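PDB 3SDS: ornithine carbamoyltransferase, mitochondrial from Coccidioides immitis, which catalyses the transfer of the carbamoyl group of carbamoyl phosphate to L-ornithine, yielding L-citrulline and phosphate in arginine biosynthesis. Local coordinates for residues L189-G195 / A259-D265; A205-K210 / L232-R237. All coordinates share one frame; numbering follows the deposited sequence.

Contact 1 of 2, residues L189-G195 / A259-D265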
loop_
_atom_site.group_PDB
_atom_site.type_symbol
_atom_site.label_atom_id
_atom_site.label_comp_id
_atom_site.label_asym_id
_atom_site.label_seq_id
_atom_site.Cartn_x
_atom_site.Cartn_y
_atom_site.Cartn_z
ATOM N N LEU A 189 -39.594 15.364 -7.253
ATOM C CA LEU A 189 -39.392 13.939 -6.989
ATOM C C LEU A 189 -39.640 13.550 -5.528
ATOM O O LEU A 189 -39.569 14.395 -4.631
ATOM C CB LEU A 189 -37.990 13.529 -7.390
ATOM C CG LEU A 189 -37.913 12.693 -8.657
ATOM C CD1 LEU A 189 -38.699 13.330 -9.822
ATOM C CD2 LEU A 189 -36.451 12.482 -9.019
ATOM N N LYS A 190 -39.939 12.273 -5.300
ATOM C CA LYS A 190 -40.105 11.749 -3.949
ATOM C C LYS A 190 -39.109 10.632 -3.654
ATOM O O LYS A 190 -38.975 9.690 -4.449
ATOM C CB LYS A 190 -41.523 11.223 -3.734
ATOM C CG LYS A 190 -42.026 11.480 -2.335
ATOM C CD LYS A 190 -42.870 10.369 -1.763
ATOM C CE LYS A 190 -43.599 10.904 -0.536
ATOM N NZ LYS A 190 -43.619 9.980 0.638
ATOM N N ILE A 191 -38.431 10.738 -2.509
ATOM C CA ILE A 191 -37.586 9.649 -1.987
ATOM C C ILE A 191 -38.184 9.080 -0.684
ATOM O O ILE A 191 -38.563 9.820 0.218
ATOM C CB ILE A 191 -36.078 10.094 -1.783
ATOM C CG1 ILE A 191 -35.432 10.494 -3.118
ATOM C CG2 ILE A 191 -35.232 9.001 -1.105
ATOM C CD1 ILE A 191 -34.066 11.148 -2.976
ATOM N N ALA A 192 -38.270 7.762 -0.594
ATOM C CA ALA A 192 -38.729 7.140 0.626
ATOM C C ALA A 192 -37.611 6.331 1.251
ATOM O O ALA A 192 -37.071 5.402 0.636
ATOM C CB ALA A 192 -39.934 6.260 0.353
ATOM N N TRP A 193 -37.265 6.707 2.473
ATOM C CA TRP A 193 -36.304 5.972 3.275
ATOM C C TRP A 193 -37.038 5.076 4.281
ATOM O O TRP A 193 -37.859 5.557 5.080
ATOM C CB TRP A 193 -35.384 6.950 4.017
ATOM C CG TRP A 193 -34.356 6.256 4.861
ATOM C CD1 TRP A 193 -34.564 5.574 6.048
ATOM C CD2 TRP A 193 -32.958 6.150 4.575
ATOM N NE1 TRP A 193 -33.376 5.047 6.502
ATOM C CE2 TRP A 193 -32.374 5.386 5.621
ATOM C CE3 TRP A 193 -32.143 6.614 3.533
ATOM C CZ2 TRP A 193 -30.997 5.096 5.656
ATOM C CZ3 TRP A 193 -30.788 6.318 3.559
ATOM C CH2 TRP A 193 -30.225 5.570 4.621
ATOM N N VAL A 194 -36.739 3.777 4.250
ATOM C CA VAL A 194 -37.359 2.831 5.194
ATOM C C VAL A 194 -36.273 2.081 5.966
ATOM O O VAL A 194 -35.502 1.330 5.376
ATOM C CB VAL A 194 -38.328 1.831 4.481
ATOM C CG1 VAL A 194 -38.976 0.872 5.478
ATOM C CG2 VAL A 194 -39.396 2.569 3.708
ATOM N N GLY A 195 -36.215 2.293 7.280
ATOM C CA GLY A 195 -35.191 1.661 8.123
ATOM C C GLY A 195 -34.652 2.545 9.238
ATOM O O GLY A 195 -35.361 3.394 9.750
ATOM N N ALA A 259 -43.900 7.293 -4.054
ATOM C CA ALA A 259 -42.452 7.421 -4.010
ATOM C C ALA A 259 -41.842 7.059 -5.352
ATOM O O ALA A 259 -42.282 6.095 -6.002
ATOM C CB ALA A 259 -41.876 6.546 -2.909
ATOM N N ASP A 260 -40.833 7.827 -5.769
ATOM C CA ASP A 260 -40.171 7.551 -7.039
ATOM C C ASP A 260 -39.036 6.573 -6.824
ATOM O O ASP A 260 -38.712 5.764 -7.711
ATOM C CB ASP A 260 -39.655 8.837 -7.682
ATOM C CG ASP A 260 -40.776 9.762 -8.103
ATOM O OD1 ASP A 260 -41.524 9.411 -9.060
ATOM O OD2 ASP A 260 -40.908 10.832 -7.458
ATOM N N VAL A 261 -38.448 6.649 -5.630
ATOM C CA VAL A 261 -37.311 5.814 -5.244
ATOM C C VAL A 261 -37.538 5.299 -3.838
ATOM O O VAL A 261 -38.061 6.029 -2.989
ATOM C CB VAL A 261 -36.005 6.629 -5.241
ATOM C CG1 VAL A 261 -34.836 5.778 -4.762
ATOM C CG2 VAL A 261 -35.742 7.221 -6.620
ATOM N N ILE A 262 -37.150 4.048 -3.592
ATOM C CA ILE A 262 -37.122 3.527 -2.221
ATOM C C ILE A 262 -35.697 3.150 -1.779
ATOM O O ILE A 262 -34.987 2.422 -2.475
ATOM C CB ILE A 262 -38.137 2.378 -1.997
ATOM C CG1 ILE A 262 -39.565 2.873 -2.255
ATOM C CG2 ILE A 262 -38.035 1.845 -0.572
ATOM C CD1 ILE A 262 -40.626 1.764 -2.336
ATOM N N VAL A 263 -35.294 3.674 -0.619
ATOM C CA VAL A 263 -33.951 3.452 -0.071
ATOM C C VAL A 263 -33.994 2.780 1.307
ATOM O O VAL A 263 -34.837 3.106 2.144
ATOM C CB VAL A 263 -33.144 4.767 0.101
ATOM C CG1 VAL A 263 -31.683 4.483 -0.036
ATOM C CG2 VAL A 263 -33.534 5.777 -0.901
ATOM N N THR A 264 -33.065 1.857 1.530
ATOM C CA THR A 264 -32.783 1.345 2.860
ATOM C C THR A 264 -31.261 1.221 3.127
ATOM O O THR A 264 -30.441 1.645 2.313
ATOM C CB THR A 264 -33.558 0.020 3.135
ATOM O OG1 THR A 264 -33.492 -0.304 4.535
ATOM C CG2 THR A 264 -33.022 -1.150 2.273
ATOM N N ASP A 265 -30.912 0.643 4.276
ATOM C CA ASP A 265 -29.539 0.490 4.739
ATOM C C ASP A 265 -29.487 -0.619 5.791
ATOM O O ASP A 265 -30.476 -0.865 6.485
ATOM C CB ASP A 265 -29.079 1.799 5.389
ATOM C CG ASP A 265 -27.568 1.848 5.641
ATOM O OD1 ASP A 265 -26.879 0.807 5.477
ATOM O OD2 ASP A 265 -27.063 2.945 6.006
#
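Strands 190-194 and 261-264 are parallel neighbours in the middle of the five-stranded sheet of the ornithine-binding domain, with Trp-193 beside Val-263. Lys-190 O accepts from Asp-260 N (2.9 Å) and, weakly, from Val-261 N. The ladder then continues from Ala-192 N to Val-261 O (3.0 Å), from Val-263 N to Ala-192 O (2.8 Å) and from Val-194 N to Val-263 O (2.9 Å). Side chains finish it at both ends. Asp-260 OD2 uses its anti lone pair to take the N-H of Lys-190 (2.8 Å), while NZ of Lys-190 hydrogen-bonds Ala-255 O. At the other end Thr-264, whose OG1 stands anti to its backbone N (chi1 -168°), donates to Val-194 O nearly along the C=O axis (2.7 Å).

Beta-branched Ile-191, Val-261 and Val-263 share a face with Trp-193 and pack there: Ile-191 CG2 meets Val-263 CG2 at 3.6 Å. CE3 of the Trp-193 benzo ring lies 4.0 Å from Val-263 CB, Val-263 O sits over one face of the indole, and the indole also packs on Val-200, Leu-201 and Leu-204 of helix 199-210. On the opposite face, small Ala-192 fits against Ala-259 and Ile-262. Gly-195 has phi 142° and psi -149°, angles suited to a residue without a CB.

Asp-265, which follows Thr-264 and probably binds ornithine, has its CB by the indole and its OD2 hydrogen-bonded to Asn-198 ND2. Central parallel strands whose C-terminal ends deliver ligand-binding residues are typical of a Rossmann-like alpha/beta fold.

Contact 2 of 2, residues A205-K210 / L232-R237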
loop_
_atom_site.group_PDB
_atom_site.type_symbol
_atom_site.label_atom_id
_atom_site.label_comp_id
_atom_site.label_asym_id
_atom_site.label_seq_id
_atom_site.Cartn_x
_atom_site.Cartn_y
_atom_site.Cartn_z
ATOM N N ALA A 205 -30.719 13.605 2.923
ATOM C CA ALA A 205 -31.781 14.569 3.274
ATOM C C ALA A 205 -31.391 16.032 3.011
ATOM O O ALA A 205 -32.168 16.766 2.400
ATOM C CB ALA A 205 -32.229 14.392 4.739
ATOM N N ILE A 206 -30.208 16.441 3.481
ATOM C CA ILE A 206 -29.710 17.821 3.295
ATOM C C ILE A 206 -29.535 18.167 1.795
ATOM O O ILE A 206 -29.836 19.281 1.358
ATOM C CB ILE A 206 -28.367 18.070 4.099
ATOM C CG1 ILE A 206 -28.597 17.953 5.613
ATOM C CG2 ILE A 206 -27.746 19.431 3.764
ATOM C CD1 ILE A 206 -27.320 17.985 6.454
ATOM N N ALA A 207 -29.047 17.195 1.021
ATOM C CA ALA A 207 -28.889 17.341 -0.423
ATOM C C ALA A 207 -30.248 17.473 -1.114
ATOM O O ALA A 207 -30.510 18.470 -1.799
ATOM C CB ALA A 207 -28.100 16.173 -0.987
ATOM N N ALA A 208 -31.119 16.485 -0.914
ATOM C CA ALA A 208 -32.475 16.529 -1.469
ATOM C C ALA A 208 -33.220 17.866 -1.230
ATOM O O ALA A 208 -33.918 18.372 -2.128
ATOM C CB ALA A 208 -33.288 15.358 -0.941
ATOM N N THR A 209 -33.077 18.424 -0.026
ATOM C CA THR A 209 -33.674 19.712 0.306
ATOM C C THR A 209 -33.156 20.809 -0.624
ATOM O O THR A 209 -33.941 21.548 -1.202
ATOM C CB THR A 209 -33.412 20.100 1.764
ATOM O OG1 THR A 209 -34.049 19.160 2.631
ATOM C CG2 THR A 209 -33.968 21.451 2.056
ATOM N N LYS A 210 -31.838 20.901 -0.778
ATOM C CA LYS A 210 -31.232 21.881 -1.698
ATOM C C LYS A 210 -31.674 21.713 -3.164
ATOM O O LYS A 210 -31.717 22.692 -3.927
ATOM C CB LYS A 210 -29.704 21.833 -1.608
ATOM C CG LYS A 210 -29.112 22.188 -0.234
ATOM C CD LYS A 210 -27.587 22.052 -0.245
ATOM C CE LYS A 210 -26.991 22.225 1.152
ATOM N NZ LYS A 210 -26.843 23.656 1.562
ATOM N N LEU A 232 -30.332 21.206 10.806
ATOM C CA LEU A 232 -29.502 21.462 9.624
ATOM C C LEU A 232 -30.311 21.366 8.320
ATOM O O LEU A 232 -30.032 22.081 7.350
ATOM C CB LEU A 232 -28.308 20.507 9.563
ATOM C CG LEU A 232 -27.190 20.668 10.592
ATOM C CD1 LEU A 232 -26.272 19.479 10.573
ATOM C CD2 LEU A 232 -26.387 21.934 10.359
ATOM N N ILE A 233 -31.312 20.484 8.302
ATOM C CA ILE A 233 -32.182 20.351 7.145
ATOM C C ILE A 233 -32.982 21.631 6.971
ATOM O O ILE A 233 -33.082 22.186 5.876
ATOM C CB ILE A 233 -33.131 19.168 7.296
ATOM C CG1 ILE A 233 -32.338 17.860 7.239
ATOM C CG2 ILE A 233 -34.202 19.207 6.192
ATOM C CD1 ILE A 233 -32.992 16.695 7.922
ATOM N N GLN A 234 -33.536 22.098 8.078
ATOM C CA GLN A 234 -34.331 23.306 8.087
ATOM C C GLN A 234 -33.472 24.501 7.649
ATOM O O GLN A 234 -33.908 25.276 6.804
ATOM C CB GLN A 234 -34.983 23.499 9.463
ATOM C CG GLN A 234 -36.216 24.393 9.467
ATOM C CD GLN A 234 -37.494 23.713 8.981
ATOM O OE1 GLN A 234 -37.625 22.485 9.028
ATOM N NE2 GLN A 234 -38.448 24.522 8.514
ATOM N N LYS A 235 -32.247 24.621 8.172
ATOM C CA LYS A 235 -31.332 25.725 7.777
ATOM C C LYS A 235 -30.954 25.685 6.294
ATOM O O LYS A 235 -30.757 26.735 5.660
ATOM C CB LYS A 235 -30.055 25.756 8.630
ATOM N N ALA A 236 -30.861 24.467 5.755
ATOM C CA ALA A 236 -30.630 24.250 4.330
ATOM C C ALA A 236 -31.773 24.773 3.440
ATOM O O ALA A 236 -31.566 25.020 2.246
ATOM C CB ALA A 236 -30.351 22.780 4.057
ATOM N N ARG A 237 -32.962 24.962 4.015
ATOM C CA ARG A 237 -34.085 25.548 3.270
ATOM C C ARG A 237 -33.832 26.974 2.797
ATOM O O ARG A 237 -34.241 27.336 1.700
ATOM C CB ARG A 237 -35.372 25.485 4.073
ATOM C CG ARG A 237 -36.081 24.163 3.916
ATOM C CD ARG A 237 -37.044 23.894 5.063
ATOM N NE ARG A 237 -38.092 22.976 4.636
ATOM C CZ ARG A 237 -39.225 23.366 4.047
ATOM N NH1 ARG A 237 -39.456 24.663 3.838
ATOM N NH2 ARG A 237 -40.135 22.463 3.676
#
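Helices 199-210 and 227-237 run side by side in the same direction, their segment axes 9.0 Å apart at closest approach and inclined by 19°, and Ile-206 and Ile-233 bring the backbones nearest. These two side chains form the middle of the contact: both place CG1 beside the backbone N, and Ile-206 CG1 meets Ile-233 CG1 at 4.1 Å as the chains pass at a slant. The CD1 of Ile-233 continues to Ala-205 CB (4.0 Å), whereas CD1 of Ile-206 reaches Leu-232 CB (4.1 Å). The small methyls of Ala-205 and Ala-236, both directed at the partner helix, suit so close an approach; Ile-206 CG2 rests on that of Ala-236.

Thr-209 works in two directions. With chi1 at -64°, its OG1 turns back along the helix to give a hydrogen bond to Ala-205 O (3.1 Å), which Thr-209 N also grips from the opposite face of the carbonyl plane. The other branch of Thr-209, CG2, remains for the neighbour and meets Arg-237 CG at 3.9 Å, the two side chains crossing at about a right angle. Ile-233 CG2 also lies 3.6 Å from Thr-209 OG1. Lys-210 brings its NZ near the Ala-236 methyl, and that NZ hydrogen-bonds Leu-32 O.

No hydrogen bond joins the two segments, so the adhesion is van der Waals and hydrophobic, with the threonine hydroxyl satisfied inside its own helix and the lysine amine bonded outside both helices.

Both contacts are buried and belong to the ornithine-binding domain, but contact 1 is strand on strand and contact 2 helix on helix. Strand 190-194 runs on into helix 199-210, so one beta-alpha unit supplies a partner to each; the helix pair of contact 2 falls in the chain between the two strands of contact 1. Their centres are 16 Å apart and the segments do not touch, although the earlier turns of helix 199-210 pack on the Trp-193 side chain. Backbone hydrogen bonds dominate in the sheet, whose end reaches the probable ornithine site, while the helix layer coheres through aliphatic contacts farther from it.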